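PDB 4WO7: foldase protein PrsA from Bacillus subtilis, which assists the folding of secreted proteins after their translocation across the membrane and also has peptidyl-prolyl cis-trans isomerase activity. Local coordinates for residues Asp7-Ala12 against Val19-Leu24; Phe168-Gln173 against Ala181-Lys186. All coordinates share one frame; numbering follows the deposited sequence.

Interaction 1: Asp7-Ala12 against Val19-Leu24; sequences DKEVIA and VTKGEL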
loop_
_atom_site.group_PDB
_atom_site.type_symbol
_atom_site.label_atom_id
_atom_site.label_comp_id
_atom_site.label_asym_id
_atom_site.label_seq_id
_atom_site.Cartn_x
_atom_site.Cartn_y
_atom_site.Cartn_z
ATOM N N ASP A 7 5.401 -31.285 -13.652
ATOM C CA ASP A 7 4.388 -30.695 -12.792
ATOM C C ASP A 7 4.161 -31.518 -11.525
ATOM O O ASP A 7 3.583 -31.028 -10.557
ATOM C CB ASP A 7 3.079 -30.557 -13.567
ATOM C CG ASP A 7 3.066 -29.347 -14.482
ATOM O OD1 ASP A 7 4.159 -28.865 -14.852
ATOM O OD2 ASP A 7 1.964 -28.883 -14.841
ATOM N N LYS A 8 4.624 -32.765 -11.535
ATOM C CA LYS A 8 4.506 -33.638 -10.369
ATOM C C LYS A 8 5.608 -33.366 -9.352
ATOM O O LYS A 8 5.588 -33.908 -8.245
ATOM C CB LYS A 8 4.596 -35.105 -10.789
ATOM C CG LYS A 8 3.716 -35.499 -11.961
ATOM C CD LYS A 8 2.484 -36.275 -11.560
ATOM C CE LYS A 8 1.997 -37.098 -12.738
ATOM N NZ LYS A 8 2.784 -38.351 -12.915
ATOM N N GLU A 9 6.573 -32.534 -9.736
ATOM C CA GLU A 9 7.666 -32.163 -8.848
ATOM C C GLU A 9 7.119 -31.596 -7.545
ATOM O O GLU A 9 6.330 -30.649 -7.545
ATOM C CB GLU A 9 8.582 -31.150 -9.545
ATOM C CG GLU A 9 9.756 -30.649 -8.720
ATOM C CD GLU A 9 10.379 -29.402 -9.320
ATOM O OE1 GLU A 9 10.931 -28.583 -8.556
ATOM O OE2 GLU A 9 10.330 -29.251 -10.562
ATOM N N VAL A 10 7.553 -32.176 -6.432
ATOM C CA VAL A 10 7.088 -31.748 -5.120
ATOM C C VAL A 10 7.862 -30.518 -4.678
ATOM O O VAL A 10 9.077 -30.569 -4.490
ATOM C CB VAL A 10 7.227 -32.868 -4.071
ATOM C CG1 VAL A 10 6.901 -32.355 -2.664
ATOM C CG2 VAL A 10 6.323 -34.035 -4.428
ATOM N N ILE A 11 7.140 -29.415 -4.501
ATOM C CA ILE A 11 7.736 -28.170 -4.044
ATOM C C ILE A 11 7.924 -28.213 -2.540
ATOM O O ILE A 11 8.983 -27.857 -2.018
ATOM C CB ILE A 11 6.850 -26.959 -4.389
ATOM C CG1 ILE A 11 6.622 -26.852 -5.899
ATOM C CG2 ILE A 11 7.442 -25.670 -3.805
ATOM C CD1 ILE A 11 7.874 -26.605 -6.700
ATOM N N ALA A 12 6.878 -28.659 -1.853
ATOM C CA ALA A 12 6.883 -28.735 -0.401
ATOM C C ALA A 12 6.169 -29.990 0.064
ATOM O O ALA A 12 5.087 -30.322 -0.422
ATOM C CB ALA A 12 6.224 -27.497 0.198
ATOM N N VAL A 19 2.479 -30.084 -1.879
ATOM C CA VAL A 19 2.273 -29.035 -2.860
ATOM C C VAL A 19 3.163 -29.304 -4.066
ATOM O O VAL A 19 4.386 -29.362 -3.940
ATOM C CB VAL A 19 2.581 -27.660 -2.240
ATOM C CG1 VAL A 19 2.496 -26.555 -3.277
ATOM C CG2 VAL A 19 1.631 -27.390 -1.070
ATOM N N THR A 20 2.545 -29.482 -5.230
ATOM C CA THR A 20 3.282 -29.781 -6.451
ATOM C C THR A 20 3.627 -28.515 -7.241
ATOM O O THR A 20 3.060 -27.447 -7.005
ATOM C CB THR A 20 2.481 -30.729 -7.352
ATOM O OG1 THR A 20 1.231 -30.121 -7.699
ATOM C CG2 THR A 20 2.234 -32.064 -6.646
ATOM N N LYS A 21 4.560 -28.652 -8.180
ATOM C CA LYS A 21 4.946 -27.565 -9.082
ATOM C C LYS A 21 3.737 -27.047 -9.859
ATOM O O LYS A 21 3.567 -25.838 -10.027
ATOM C CB LYS A 21 6.039 -28.045 -10.048
ATOM C CG LYS A 21 6.438 -27.054 -11.145
ATOM C CD LYS A 21 7.820 -27.392 -11.717
ATOM C CE LYS A 21 8.018 -26.789 -13.103
ATOM N NZ LYS A 21 9.425 -26.882 -13.588
ATOM N N GLY A 22 2.900 -27.968 -10.327
ATOM C CA GLY A 22 1.710 -27.614 -11.083
ATOM C C GLY A 22 0.739 -26.769 -10.276
ATOM O O GLY A 22 0.176 -25.795 -10.779
ATOM N N GLU A 23 0.544 -27.142 -9.017
ATOM C CA GLU A 23 -0.312 -26.375 -8.121
ATOM C C GLU A 23 0.240 -24.972 -7.942
ATOM O O GLU A 23 -0.504 -23.992 -7.999
ATOM C CB GLU A 23 -0.424 -27.054 -6.755
ATOM C CG GLU A 23 -1.207 -28.353 -6.746
ATOM C CD GLU A 23 -1.061 -29.100 -5.433
ATOM O OE1 GLU A 23 -1.852 -28.830 -4.506
ATOM O OE2 GLU A 23 -0.154 -29.955 -5.328
ATOM N N LEU A 24 1.550 -24.887 -7.735
ATOM C CA LEU A 24 2.212 -23.606 -7.540
ATOM C C LEU A 24 2.061 -22.742 -8.786
ATOM O O LEU A 24 1.680 -21.577 -8.713
ATOM C CB LEU A 24 3.698 -23.816 -7.221
ATOM C CG LEU A 24 4.497 -22.574 -6.816
ATOM C CD1 LEU A 24 3.995 -22.040 -5.489
ATOM C CD2 LEU A 24 5.993 -22.870 -6.754
#
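Glu9 and Lys21 each carry CG anti to the backbone N (chi1 179° and 174°), which sets CG of each beside its own carbonyl carbon; both chains run on extended, and they cross obliquely. Glu9 OE2 comes against Lys21 CD, and its salt bridge to Lys21 NZ is long at 3.9 Å. On the backbones of the same two residues, Lys21 N gives its hydrogen to Glu9 O at 2.7 Å. From the next residue, Gly22 N meets Asp7 O in the carbonyl plane, on a lone pair, at 3.1 Å. Both donors belong to the opening turn of a helix, whose first amides are thus taken up by the incoming chain. On the strand side, Val19 O receives Ile11 N at 2.8 Å and, weakly, Ala12 N; Val19 N returns a bond to Ala12 O at 3.0 Å. Two residues facing one make a classic beta bulge. Ile11 CG1 lies against the backbone of Lys21 and 4.1 Å from Leu24 CD2. Thr20 is the N-cap, joined to Glu23 in a capping box: Thr20 N and Thr20 OG1 both donate to Glu23 OE2, the hydroxyl on the anti lone pair at 2.8 Å, while Glu23 N reaches Thr20 OG1 weakly at 3.3 Å. An alanine at Thr20 would probably leave Glu23 N without its cap and the carboxylate with one grip fewer, somewhat freer to turn. The contact closes the short hairpin of strands 10-14 and 19-20 onto the start of helix 21-49. In the dimer, Lys21 NZ forms a salt bridge with Asp7 of the second subunit, and Tyr25 of that subunit packs on Ile11, Lys21 and Leu24. Ala12 pairs with a strand of the second subunit, carrying the antiparallel sheet across the interface.

Interaction 2: Phe168-Gln173 against Ala181-Lys186; sequences FAKEGQ and AAFKLK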
loop_
_atom_site.group_PDB
_atom_site.type_symbol
_atom_site.label_atom_id
_atom_site.label_comp_id
_atom_site.label_asym_id
_atom_site.label_seq_id
_atom_site.Cartn_x
_atom_site.Cartn_y
_atom_site.Cartn_z
ATOM N N PHE A 168 9.839 24.979 -2.533
ATOM C CA PHE A 168 8.867 25.018 -1.447
ATOM C C PHE A 168 8.498 26.463 -1.133
ATOM O O PHE A 168 9.323 27.363 -1.299
ATOM C CB PHE A 168 9.445 24.352 -0.207
ATOM C CG PHE A 168 10.659 25.054 0.325
ATOM C CD1 PHE A 168 11.903 24.875 -0.264
ATOM C CD2 PHE A 168 10.552 25.903 1.412
ATOM C CE1 PHE A 168 13.019 25.535 0.227
ATOM C CE2 PHE A 168 11.664 26.561 1.907
ATOM C CZ PHE A 168 12.895 26.378 1.315
ATOM N N ALA A 169 7.272 26.689 -0.667
ATOM C CA ALA A 169 6.841 28.039 -0.316
ATOM C C ALA A 169 7.082 28.286 1.171
ATOM O O ALA A 169 7.482 27.379 1.900
ATOM C CB ALA A 169 5.378 28.234 -0.668
ATOM N N LYS A 170 6.827 29.512 1.617
ATOM C CA LYS A 170 7.099 29.917 2.996
ATOM C C LYS A 170 6.002 29.507 3.957
ATOM O O LYS A 170 6.230 29.297 5.147
ATOM C CB LYS A 170 7.267 31.433 3.067
ATOM C CG LYS A 170 7.880 31.929 4.362
ATOM C CD LYS A 170 8.227 33.415 4.302
ATOM C CE LYS A 170 7.005 34.329 4.408
ATOM N NZ LYS A 170 7.401 35.771 4.453
ATOM N N GLU A 171 4.809 29.409 3.395
ATOM C CA GLU A 171 3.599 29.106 4.135
ATOM C C GLU A 171 3.562 27.713 4.755
ATOM O O GLU A 171 3.346 27.564 5.957
ATOM C CB GLU A 171 2.424 29.292 3.210
ATOM C CG GLU A 171 1.151 28.797 3.793
ATOM C CD GLU A 171 0.644 29.653 5.007
ATOM O OE1 GLU A 171 1.294 30.641 5.357
ATOM O OE2 GLU A 171 -0.416 29.411 5.673
ATOM N N GLY A 172 3.764 26.706 3.919
ATOM C CA GLY A 172 3.671 25.325 4.333
ATOM C C GLY A 172 4.771 24.541 3.658
ATOM O O GLY A 172 5.841 25.084 3.373
ATOM N N GLN A 173 4.518 23.260 3.420
ATOM C CA GLN A 173 5.491 22.381 2.780
ATOM C C GLN A 173 6.787 22.267 3.585
ATOM O O GLN A 173 7.780 21.755 3.073
ATOM C CB GLN A 173 5.815 22.878 1.362
ATOM C CG GLN A 173 4.626 22.993 0.409
ATOM C CD GLN A 173 4.011 21.653 0.042
ATOM O OE1 GLN A 173 4.253 20.638 0.692
ATOM N NE2 GLN A 173 3.237 21.641 -1.035
ATOM N N ALA A 181 13.391 31.033 8.149
ATOM C CA ALA A 181 14.830 31.250 8.081
ATOM C C ALA A 181 15.362 31.119 6.659
ATOM O O ALA A 181 16.279 31.838 6.264
ATOM C CB ALA A 181 15.544 30.265 8.991
ATOM N N ALA A 182 14.787 30.200 5.892
ATOM C CA ALA A 182 15.265 29.950 4.540
ATOM C C ALA A 182 14.866 31.124 3.663
ATOM O O ALA A 182 15.649 31.585 2.832
ATOM C CB ALA A 182 14.702 28.648 3.991
ATOM N N PHE A 183 13.635 31.591 3.840
ATOM C CA PHE A 183 13.115 32.688 3.041
ATOM C C PHE A 183 13.756 34.021 3.402
ATOM O O PHE A 183 13.729 34.953 2.604
ATOM C CB PHE A 183 11.602 32.760 3.193
ATOM C CG PHE A 183 10.871 31.966 2.164
ATOM C CD1 PHE A 183 10.611 30.620 2.350
ATOM C CD2 PHE A 183 10.467 32.564 0.989
ATOM C CE1 PHE A 183 9.946 29.893 1.386
ATOM C CE2 PHE A 183 9.805 31.848 0.026
ATOM C CZ PHE A 183 9.539 30.511 0.221
ATOM N N LYS A 184 14.323 34.107 4.601
ATOM C CA LYS A 184 15.068 35.292 5.023
ATOM C C LYS A 184 16.415 35.410 4.311
ATOM O O LYS A 184 17.061 36.459 4.361
ATOM C CB LYS A 184 15.277 35.292 6.539
ATOM C CG LYS A 184 14.104 35.819 7.341
ATOM C CD LYS A 184 14.183 35.372 8.792
ATOM C CE LYS A 184 15.269 36.113 9.568
ATOM N NZ LYS A 184 14.992 37.544 9.862
ATOM N N LEU A 185 16.831 34.343 3.638
ATOM C CA LEU A 185 18.158 34.304 3.034
ATOM C C LEU A 185 18.180 35.009 1.681
ATOM O O LEU A 185 17.134 35.261 1.078
ATOM C CB LEU A 185 18.629 32.857 2.867
ATOM C CG LEU A 185 18.998 32.106 4.146
ATOM C CD1 LEU A 185 19.186 30.630 3.844
ATOM C CD2 LEU A 185 20.259 32.686 4.774
ATOM N N LYS A 186 19.386 35.315 1.210
ATOM C CA LYS A 186 19.587 35.865 -0.125
ATOM C C LYS A 186 20.022 34.704 -1.010
ATOM O O LYS A 186 20.477 33.683 -0.498
ATOM C CB LYS A 186 20.649 36.974 -0.096
ATOM C CG LYS A 186 20.519 38.044 -1.169
ATOM C CD LYS A 186 20.351 39.431 -0.544
ATOM C CE LYS A 186 20.309 40.536 -1.594
ATOM N NZ LYS A 186 20.088 41.884 -0.992
#
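In the parvulin-type prolyl isomerase domain, this contact joins strand 164-169, an outermost strand of the four-stranded antiparallel sheet, to the last turn of helix 176-183, which follows it in the chain. It is an apolar contact with no hydrogen bond between the two segments, and Phe183 has the largest share. Its ring points an edge at the face of Phe168 in an offset T-shaped pair, the centroids 5.8 Å apart and the planes at 86°. The nearest approach of these side chains is Phe183 CE1 to Phe168 CE2, at 3.8 Å. Lys170 covers one face of the Phe183 ring. Its aliphatic stem lies across that ring: CB sits over the centre of the face, a CH-pi contact of 3.5 Å to the centroid, and with CG anti to the backbone N (chi1 -166°), that atom comes 3.6 Å from Phe183 CD1, while Lys170 CD lies 3.6 Å from Phe183 CB. The lysine thus contributes hydrocarbon here, and the end of its side chain leads away. At the rim of the Phe183 ring, near its plane, Phe168 O lies 3.5 Å from CZ. Strand 119-127 backs both aromatic residues, with Ile120 touching each, and Ile203 of strand 200-207 packs on Ala182. From the helix, Ala182 CB meets the Phe168 ring at its edge, in plane, 3.9 Å from CZ.

How the interactions relate
Interaction 1 closes early in the chain, well before interaction 2 opens, and the two lie on opposite sides of the chain's centre. Their own centres are 60 Å apart and their nearest atoms about 43 Å, so neither touches the other. They serve different parts of the foldase. Interaction 1, 38 Å from the chain centre, belongs to the N-terminal part and lies against the second subunit of the dimer. Interaction 2, 25 Å from that centre, lies within the isomerase domain, and no other chain of the assembly touches its segments. The isomerase domain and the two domains flanking it are all essential for activity, and the contacts stand in separate parts of that arrangement.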